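Local atomic coordinates of galactose mutarotase related enzyme (Lactobacillus casei, PDB entry 3Q1N), a protein that probably binds carbohydrate and may act as an isomerase, as expected of a member of the aldose 1-epimerase (galactose mutarotase-like) family. Residues F156-T162 against N194-H200; D201-G205 against I241-H246; L207-S213 against P237-W242. All blocks are in the same frame, centred on the assembly; numbering follows the deposited sequence.

Contact 1: residues F156-T162 against N194-H200. With EDO (1,2-ethanediol), chain L.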
# COMPACT_ATOMS: atom_id res chain seq x y z
N PHE A 156 -7.05 -20.15 -2.92
CA PHE A 156 -6.87 -19.59 -1.59
C PHE A 156 -7.70 -20.41 -0.59
O PHE A 156 -8.83 -20.80 -0.87
CB PHE A 156 -7.25 -18.11 -1.51
CG PHE A 156 -6.48 -17.23 -2.44
CD1 PHE A 156 -5.09 -17.15 -2.35
CD2 PHE A 156 -7.14 -16.47 -3.38
CE1 PHE A 156 -4.36 -16.33 -3.19
CE2 PHE A 156 -6.41 -15.65 -4.27
CZ PHE A 156 -5.03 -15.57 -4.15
N ASP A 157 -7.14 -20.70 0.58
CA ASP A 157 -7.83 -21.61 1.52
C ASP A 157 -8.83 -20.91 2.45
O ASP A 157 -8.59 -20.78 3.66
CB ASP A 157 -6.80 -22.39 2.35
CG ASP A 157 -7.41 -23.50 3.18
OD1 ASP A 157 -8.56 -23.93 2.88
OD2 ASP A 157 -6.72 -24.00 4.12
N ASP A 158 -9.94 -20.49 1.86
CA ASP A 158 -11.06 -19.88 2.59
C ASP A 158 -10.66 -18.62 3.39
O ASP A 158 -10.99 -18.48 4.56
CB ASP A 158 -11.74 -20.93 3.47
CG ASP A 158 -12.27 -22.11 2.67
OD1 ASP A 158 -12.58 -21.91 1.45
OD2 ASP A 158 -12.37 -23.21 3.25
N TYR A 159 -9.99 -17.69 2.71
CA TYR A 159 -9.63 -16.40 3.28
C TYR A 159 -10.69 -15.37 2.94
O TYR A 159 -11.21 -15.33 1.78
CB TYR A 159 -8.26 -15.92 2.75
CG TYR A 159 -7.10 -16.60 3.45
CD1 TYR A 159 -6.63 -17.85 3.05
CD2 TYR A 159 -6.50 -16.01 4.54
CE1 TYR A 159 -5.63 -18.49 3.72
CE2 TYR A 159 -5.46 -16.61 5.19
CZ TYR A 159 -5.03 -17.86 4.79
OH TYR A 159 -3.99 -18.50 5.42
N ASP A 160 -11.02 -14.55 3.92
CA ASP A 160 -11.93 -13.43 3.72
C ASP A 160 -11.25 -12.19 4.27
O ASP A 160 -10.33 -12.28 5.08
CB ASP A 160 -13.26 -13.58 4.50
CG ASP A 160 -14.16 -14.75 4.05
OD1 ASP A 160 -14.00 -15.40 3.00
OD2 ASP A 160 -15.06 -15.06 4.86
N LEU A 161 -11.68 -11.03 3.77
CA LEU A 161 -11.42 -9.77 4.40
C LEU A 161 -12.68 -9.38 5.13
O LEU A 161 -13.76 -9.37 4.55
CB LEU A 161 -11.08 -8.71 3.36
CG LEU A 161 -10.46 -7.45 3.94
CD1 LEU A 161 -9.05 -7.74 4.35
CD2 LEU A 161 -10.50 -6.29 2.91
N THR A 162 -12.54 -9.08 6.41
CA THR A 162 -13.66 -8.60 7.21
C THR A 162 -13.35 -7.18 7.61
O THR A 162 -12.21 -6.89 8.03
CB THR A 162 -13.90 -9.49 8.45
OG1 THR A 162 -14.07 -10.84 8.03
CG2 THR A 162 -15.14 -9.07 9.21
N ASN A 194 -20.22 -7.20 5.77
CA ASN A 194 -18.87 -6.71 5.98
C ASN A 194 -17.77 -7.74 5.70
O ASN A 194 -16.64 -7.51 6.04
CB ASN A 194 -18.69 -6.17 7.39
CG ASN A 194 -18.69 -7.23 8.43
OD1 ASN A 194 -19.29 -8.27 8.27
ND2 ASN A 194 -17.97 -6.98 9.53
N ARG A 195 -18.12 -8.81 5.00
CA ARG A 195 -17.20 -9.90 4.74
C ARG A 195 -17.05 -10.06 3.22
O ARG A 195 -18.08 -10.14 2.48
CB ARG A 195 -17.76 -11.16 5.39
CG ARG A 195 -16.82 -12.34 5.44
CD ARG A 195 -17.51 -13.50 6.18
NE ARG A 195 -17.64 -13.20 7.59
CZ ARG A 195 -16.73 -13.52 8.50
NH1 ARG A 195 -15.61 -14.16 8.15
NH2 ARG A 195 -16.94 -13.20 9.77
N LEU A 196 -15.81 -10.09 2.74
CA LEU A 196 -15.52 -10.28 1.31
C LEU A 196 -14.67 -11.54 1.14
O LEU A 196 -13.51 -11.56 1.54
CB LEU A 196 -14.78 -9.09 0.74
CG LEU A 196 -14.43 -9.15 -0.75
CD1 LEU A 196 -15.69 -9.29 -1.63
CD2 LEU A 196 -13.58 -7.92 -1.14
N PRO A 197 -15.24 -12.61 0.55
CA PRO A 197 -14.41 -13.78 0.28
C PRO A 197 -13.35 -13.43 -0.75
O PRO A 197 -13.65 -12.73 -1.74
CB PRO A 197 -15.42 -14.79 -0.28
CG PRO A 197 -16.79 -14.31 0.25
CD PRO A 197 -16.65 -12.82 0.21
N LEU A 198 -12.11 -13.86 -0.51
CA LEU A 198 -10.99 -13.52 -1.38
C LEU A 198 -10.62 -14.75 -2.22
O LEU A 198 -10.02 -15.71 -1.73
CB LEU A 198 -9.80 -13.04 -0.53
CG LEU A 198 -10.11 -11.83 0.36
CD1 LEU A 198 -8.87 -11.41 1.16
CD2 LEU A 198 -10.62 -10.63 -0.46
N THR A 199 -11.03 -14.72 -3.48
CA THR A 199 -10.94 -15.86 -4.36
C THR A 199 -10.22 -15.43 -5.63
O THR A 199 -10.11 -14.21 -5.93
CB THR A 199 -12.32 -16.38 -4.73
OG1 THR A 199 -13.00 -15.37 -5.47
CG2 THR A 199 -13.12 -16.76 -3.49
N HIS A 200 -9.75 -16.41 -6.38
CA HIS A 200 -9.18 -16.10 -7.69
C HIS A 200 -10.26 -15.61 -8.63
O HIS A 200 -10.00 -14.74 -9.45
CB HIS A 200 -8.42 -17.29 -8.28
CG HIS A 200 -7.06 -17.46 -7.69
ND1 HIS A 200 -6.04 -16.56 -7.90
CD2 HIS A 200 -6.56 -18.40 -6.86
CE1 HIS A 200 -4.97 -16.95 -7.23
NE2 HIS A 200 -5.26 -18.06 -6.60
C1 EDO L . -3.81 -25.47 3.45
O1 EDO L . -4.30 -25.78 4.77
C2 EDO L . -2.48 -24.69 3.38
O2 EDO L . -1.36 -25.34 4.05
O HOH W 1 -10.73 -17.86 -0.12
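Phe156 and His200 lay their rings against each other in an offset stack. The centroids are 4.1 Å apart and the planes are turned by 20°. CE2 of Phe156 sits over the centre of the imidazole. On the phenyl side the overlap is shifted toward the rim, where NE2 of His200 lies over the face. Phe156 has CG anti to its carbonyl carbon (chi1 -59°), which carries the ring across to the other segment. CD2 of the same ring also comes within 3.4 Å of Leu198 O.

Further along, the two chains pair as antiparallel strands. Leu161 and Leu196 form the hydrogen-bonded pair, with Leu196 N giving a 2.8 Å bond to Leu161 O and Leu161 N bonding back to Leu196 O. Next to it, Leu198 N makes a 2.9 Å bond to Tyr159 O. A water bridges Tyr159 N and Leu198 O.

Asp160, Pro197, Thr162 and Arg195 share one face of this pair. In one of its two modelled conformers the Arg195 chain bends at chi3, and its guanidinium meets OD2 of Asp160 at its edge. The salt bridge is long, 3.5 Å from Arg195 NH1 to Asp160 OD2, and its hydrogen bond is weak though nearly straight. The carboxylate and guanidinium planes stand 70° apart. OG1 of Thr162 lies over one face of the guanidinium. Asp160 OD1 turns instead to the CA of Pro197, 3.2 Å away.

Leu161 and Leu196 point to the other face. There Leu161 CB meets Leu198 CD1 at 4.1 Å. Strand 195-197 is an outermost strand of its antiparallel sheet, next to strand 160-164, which pairs in turn with strand 217-221. Leu161 and Leu198 pack on strand 238-242, and Phe156 reaches Ile252 of strand 251-258.

Contact 2: residues D201-G205 against I241-H246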
# COMPACT_ATOMS: atom_id res chain seq x y z
N ASP A 201 -11.47 -16.16 -8.50
CA ASP A 201 -12.63 -15.64 -9.24
C ASP A 201 -12.80 -14.12 -9.05
O ASP A 201 -13.04 -13.41 -10.01
CB ASP A 201 -13.92 -16.36 -8.84
CG ASP A 201 -14.10 -17.70 -9.57
OD1 ASP A 201 -13.28 -18.08 -10.44
OD2 ASP A 201 -15.09 -18.39 -9.27
N LEU A 202 -12.65 -13.64 -7.81
CA LEU A 202 -12.68 -12.20 -7.54
C LEU A 202 -11.42 -11.51 -8.10
O LEU A 202 -11.50 -10.49 -8.80
CB LEU A 202 -12.75 -11.94 -6.03
CG LEU A 202 -12.68 -10.46 -5.56
CD1 LEU A 202 -13.91 -9.66 -6.04
CD2 LEU A 202 -12.46 -10.35 -4.04
N LEU A 203 -10.25 -12.05 -7.77
CA LEU A 203 -9.01 -11.26 -7.97
C LEU A 203 -8.39 -11.34 -9.37
O LEU A 203 -7.55 -10.51 -9.72
CB LEU A 203 -7.97 -11.61 -6.89
CG LEU A 203 -8.43 -11.24 -5.47
CD1 LEU A 203 -7.53 -11.89 -4.44
CD2 LEU A 203 -8.51 -9.69 -5.28
N ASP A 204 -8.79 -12.32 -10.16
CA ASP A 204 -8.19 -12.54 -11.48
C ASP A 204 -8.46 -11.40 -12.43
O ASP A 204 -7.71 -11.23 -13.40
CB ASP A 204 -8.63 -13.88 -12.08
CG ASP A 204 -7.81 -15.06 -11.56
OD1 ASP A 204 -6.81 -14.83 -10.86
OD2 ASP A 204 -8.16 -16.23 -11.80
N GLY A 205 -9.49 -10.60 -12.16
CA GLY A 205 -9.82 -9.42 -12.95
C GLY A 205 -9.06 -8.16 -12.57
O GLY A 205 -9.37 -7.06 -13.07
N ILE A 241 -7.05 -4.88 -2.52
CA ILE A 241 -6.69 -6.29 -2.45
C ILE A 241 -6.18 -6.71 -3.83
O ILE A 241 -6.79 -6.37 -4.86
CB ILE A 241 -7.90 -7.15 -2.05
CG1 ILE A 241 -8.57 -6.60 -0.78
CG2 ILE A 241 -7.46 -8.62 -1.82
CD1 ILE A 241 -9.73 -5.61 -1.05
N TRP A 242 -5.07 -7.44 -3.84
CA TRP A 242 -4.40 -7.86 -5.10
C TRP A 242 -3.65 -9.17 -4.91
O TRP A 242 -3.05 -9.41 -3.88
CB TRP A 242 -3.41 -6.78 -5.59
CG TRP A 242 -2.59 -7.23 -6.74
CD1 TRP A 242 -3.00 -7.40 -8.04
CD2 TRP A 242 -1.24 -7.65 -6.69
NE1 TRP A 242 -1.96 -7.88 -8.80
CE2 TRP A 242 -0.87 -8.03 -8.00
CE3 TRP A 242 -0.28 -7.71 -5.67
CZ2 TRP A 242 0.42 -8.48 -8.31
CZ3 TRP A 242 0.98 -8.13 -5.97
CH2 TRP A 242 1.33 -8.52 -7.29
N SER A 243 -3.73 -10.04 -5.91
CA SER A 243 -2.85 -11.19 -6.04
C SER A 243 -2.62 -11.44 -7.52
O SER A 243 -3.53 -11.22 -8.31
CB SER A 243 -3.47 -12.43 -5.41
OG SER A 243 -2.48 -13.42 -5.27
N PRO A 244 -1.41 -11.83 -7.90
CA PRO A 244 -1.11 -11.98 -9.32
C PRO A 244 -2.20 -12.73 -10.10
O PRO A 244 -2.60 -13.86 -9.75
CB PRO A 244 0.18 -12.80 -9.30
CG PRO A 244 0.90 -12.32 -8.05
CD PRO A 244 -0.23 -12.07 -7.05
N GLU A 245 -2.64 -12.06 -11.17
CA GLU A 245 -3.79 -12.49 -11.94
C GLU A 245 -3.47 -13.75 -12.75
O GLU A 245 -2.39 -13.87 -13.34
CB GLU A 245 -4.26 -11.37 -12.86
CG GLU A 245 -4.58 -10.05 -12.15
CD GLU A 245 -3.52 -8.97 -12.36
OE1 GLU A 245 -2.36 -9.13 -11.89
OE2 GLU A 245 -3.85 -7.94 -12.98
N HIS A 246 -4.39 -14.70 -12.74
CA HIS A 246 -4.26 -15.98 -13.46
C HIS A 246 -3.06 -16.81 -13.03
O HIS A 246 -2.60 -17.66 -13.77
CB HIS A 246 -4.32 -15.74 -14.98
CG HIS A 246 -5.56 -15.02 -15.41
ND1 HIS A 246 -6.80 -15.63 -15.43
CD2 HIS A 246 -5.77 -13.73 -15.77
CE1 HIS A 246 -7.71 -14.75 -15.78
NE2 HIS A 246 -7.12 -13.59 -16.00
O HOH W 2 -5.69 -9.05 -8.20
O HOH W 3 -5.81 -13.51 -8.58
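OD1 of Asp204 has two donors within reach. The backbone N of His246 bonds to it at 3.1 Å, and the bond is nearly straight. This donor stands above the carboxylate plane, 73° out of it. A water 2.8 Å from Asp204 OD1 can give the second bond. It also lies close to Ser243 O, with more acceptors near it than it has protons. The side chain that receives the His246 N-H is also covered by the His246 ring. CB of Asp204 lies over one face of the imidazole, 4.2 Å from its centroid, in a CH-pi contact offset toward the rim. The carboxylate and ring planes are 30° apart and stacked. Asp204 has CG anti to its carbonyl carbon (chi1 -82°), which lays its carboxylate against the ring, with OD1 turned to His246 N. The Asp204 side chain thus ties segment 201-205 to the far end of segment 241-246.

A second water links the backbones: it donates to Leu203 O and accepts from Ser243 N. CB of Glu245 rests 3.5 Å from Asp204 O. The Glu245 chain then bends at chi2, and its OE1 receives a weak bond from NE1 of Trp242 in the same segment.

The apolar half of the contact belongs to Leu203. Its CD2 touches CG2 of Ile241 at 3.8 Å, and the two side chains cross at about a right angle. Its CD1 approaches CB of Ser243 at 4.2 Å. The OG of that serine is bonded to Phe251 O in strand 251-258. Short helix 200-203 therefore rests on the end of strand 238-242. Leu202 and Leu203 also pack on Val208 of strand 208-210.

Contact 3: residues L207-S213 against P237-W242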
# COMPACT_ATOMS: atom_id res chain seq x y z
N LEU A 207 -6.77 -5.71 -9.48
CA LEU A 207 -6.86 -5.11 -8.15
C LEU A 207 -8.31 -4.69 -7.77
O LEU A 207 -9.08 -4.20 -8.62
CB LEU A 207 -5.91 -3.92 -8.08
CG LEU A 207 -6.25 -2.61 -8.82
CD1 LEU A 207 -5.22 -1.57 -8.43
CD2 LEU A 207 -6.33 -2.77 -10.36
N VAL A 208 -8.69 -4.96 -6.52
CA VAL A 208 -9.99 -4.60 -5.95
C VAL A 208 -9.79 -3.45 -4.96
O VAL A 208 -9.27 -3.62 -3.86
CB VAL A 208 -10.64 -5.82 -5.23
CG1 VAL A 208 -12.00 -5.42 -4.57
CG2 VAL A 208 -10.85 -6.98 -6.24
N ILE A 209 -10.14 -2.25 -5.38
CA ILE A 209 -9.95 -1.04 -4.56
C ILE A 209 -11.23 -0.69 -3.81
O ILE A 209 -12.16 -0.18 -4.41
CB ILE A 209 -9.53 0.18 -5.42
CG1 ILE A 209 -8.40 -0.17 -6.37
CG2 ILE A 209 -9.15 1.34 -4.48
CD1 ILE A 209 -8.10 0.95 -7.42
N LEU A 210 -11.29 -0.98 -2.52
CA LEU A 210 -12.48 -0.68 -1.73
C LEU A 210 -12.65 0.82 -1.54
O LEU A 210 -11.71 1.54 -1.14
CB LEU A 210 -12.41 -1.34 -0.33
CG LEU A 210 -12.22 -2.85 -0.32
CD1 LEU A 210 -12.20 -3.33 1.14
CD2 LEU A 210 -13.32 -3.57 -1.07
N ALA A 211 -13.85 1.28 -1.85
CA ALA A 211 -14.19 2.69 -1.85
C ALA A 211 -14.72 3.20 -0.52
O ALA A 211 -14.88 4.42 -0.35
CB ALA A 211 -15.20 2.97 -2.94
N ASN A 212 -14.99 2.29 0.43
CA ASN A 212 -15.67 2.66 1.68
C ASN A 212 -14.68 3.25 2.69
O ASN A 212 -14.03 2.54 3.44
CB ASN A 212 -16.44 1.45 2.27
CG ASN A 212 -17.35 0.79 1.28
OD1 ASN A 212 -16.89 0.12 0.38
ND2 ASN A 212 -18.67 0.90 1.49
N SER A 213 -14.59 4.59 2.72
CA SER A 213 -13.52 5.25 3.49
C SER A 213 -13.70 5.21 4.99
O SER A 213 -12.76 5.50 5.74
CB SER A 213 -13.35 6.69 3.03
OG SER A 213 -13.05 6.71 1.66
N PRO A 237 -8.01 6.50 3.01
CA PRO A 237 -9.38 6.45 2.49
C PRO A 237 -9.70 5.19 1.73
O PRO A 237 -10.86 4.77 1.72
CB PRO A 237 -9.48 7.69 1.59
CG PRO A 237 -8.08 8.05 1.26
CD PRO A 237 -7.24 7.63 2.47
N TYR A 238 -8.72 4.55 1.10
CA TYR A 238 -9.03 3.36 0.27
C TYR A 238 -8.13 2.19 0.67
O TYR A 238 -7.12 2.39 1.36
CB TYR A 238 -8.88 3.70 -1.22
CG TYR A 238 -9.56 4.99 -1.59
CD1 TYR A 238 -10.91 5.14 -1.42
CD2 TYR A 238 -8.82 6.10 -2.05
CE1 TYR A 238 -11.54 6.30 -1.71
CE2 TYR A 238 -9.48 7.30 -2.37
CZ TYR A 238 -10.85 7.35 -2.22
OH TYR A 238 -11.57 8.49 -2.49
N LEU A 239 -8.52 0.98 0.26
CA LEU A 239 -7.86 -0.25 0.66
C LEU A 239 -7.94 -1.21 -0.49
O LEU A 239 -9.06 -1.54 -0.92
CB LEU A 239 -8.51 -0.86 1.91
CG LEU A 239 -7.75 -2.04 2.53
CD1 LEU A 239 -6.37 -1.62 3.05
CD2 LEU A 239 -8.60 -2.69 3.67
N THR A 240 -6.80 -1.70 -0.96
CA THR A 240 -6.78 -2.49 -2.18
C THR A 240 -6.33 -3.93 -1.93
O THR A 240 -5.36 -4.16 -1.21
CB THR A 240 -5.89 -1.83 -3.22
OG1 THR A 240 -6.46 -0.56 -3.56
CG2 THR A 240 -5.77 -2.66 -4.49
N ILE A 241 -7.05 -4.88 -2.52
CA ILE A 241 -6.69 -6.29 -2.45
C ILE A 241 -6.18 -6.71 -3.83
O ILE A 241 -6.79 -6.37 -4.86
CB ILE A 241 -7.90 -7.15 -2.05
CG1 ILE A 241 -8.57 -6.60 -0.78
CG2 ILE A 241 -7.46 -8.62 -1.82
CD1 ILE A 241 -9.73 -5.61 -1.05
N TRP A 242 -5.07 -7.44 -3.84
CA TRP A 242 -4.40 -7.86 -5.10
C TRP A 242 -3.65 -9.17 -4.91
O TRP A 242 -3.05 -9.41 -3.88
CB TRP A 242 -3.41 -6.78 -5.59
CG TRP A 242 -2.59 -7.23 -6.74
CD1 TRP A 242 -3.00 -7.40 -8.04
CD2 TRP A 242 -1.24 -7.65 -6.69
NE1 TRP A 242 -1.96 -7.88 -8.80
CE2 TRP A 242 -0.87 -8.03 -8.00
CE3 TRP A 242 -0.28 -7.71 -5.67
CZ2 TRP A 242 0.42 -8.48 -8.31
CZ3 TRP A 242 0.98 -8.13 -5.97
CH2 TRP A 242 1.33 -8.52 -7.29
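Leu210 has CG anti to its carbonyl carbon (chi1 -57°), which places its branch point against CD1 of Ile241, 3.8 Å from Leu210 CG. In the conformer described, one of two modelled, Ile241 has a chi2 of 92°, away from the usual staggered positions. That turn brings CD1 of Ile241 to Leu210 on the neighbouring strand and within 3.5 Å of Val208 O. CG1 of Val208 touches the same methyl, and CD1 of Leu210 meets CD2 of Leu239. With an alanine here in place of Leu210, a gap is likely to open beside CD1 of Ile241, and that methyl would lose a neighbour that limits its rotation.

The backbones run antiparallel. Val208 N bonds to Ile241 O and Ile241 N to Val208 O, both at 2.9 Å. Leu210 N adds a 2.8 Å bond to Leu239 O.

On the other face Ile209 and Thr240 lie side by side and point the same way. OG1 of Thr240 is held 3.4 Å from CG2 of Ile209. This hydroxyl is buried and has no polar partner in the model. CB of Tyr238 also meets CG2 of Ile209, and Leu210 O lies near the edge of the tyrosine ring.

Beyond strand 208-210 the segments stay close. Ser213 OG donates to Pro237 O at 2.9 Å, from a position tilted out of the carbonyl plane. Strand 238-242 is flanked by strand 208-210 and, on its other edge, by strand 251-258. Ile209 packs on Phe173 of strand 171-175, and helix 200-203 covers Val208 and Ile241.

How the contacts relate
Contact 1 closes before contacts 2 and 3 begin. The latter two end on the same stretch of chain, sharing Ile241 and Trp242 of strand 238-242. The centres of contacts 1 and 2 lie about 12 Å apart. The centres of contacts 1 and 3 are about 14 Å apart. The centres of contacts 2 and 3 are about 13 Å apart. Contact 1 lies at the rim of one antiparallel sheet, and contact 3 joins two strands of another. Leu161 packs against Leu210, Leu239 and Ile241, so the two sheets meet face to face, consistent with the beta-supersandwich fold of galactose mutarotase-like proteins. Helix 200-203 comes between strands 195-197 and 208-210, placing contact 2 at that passage.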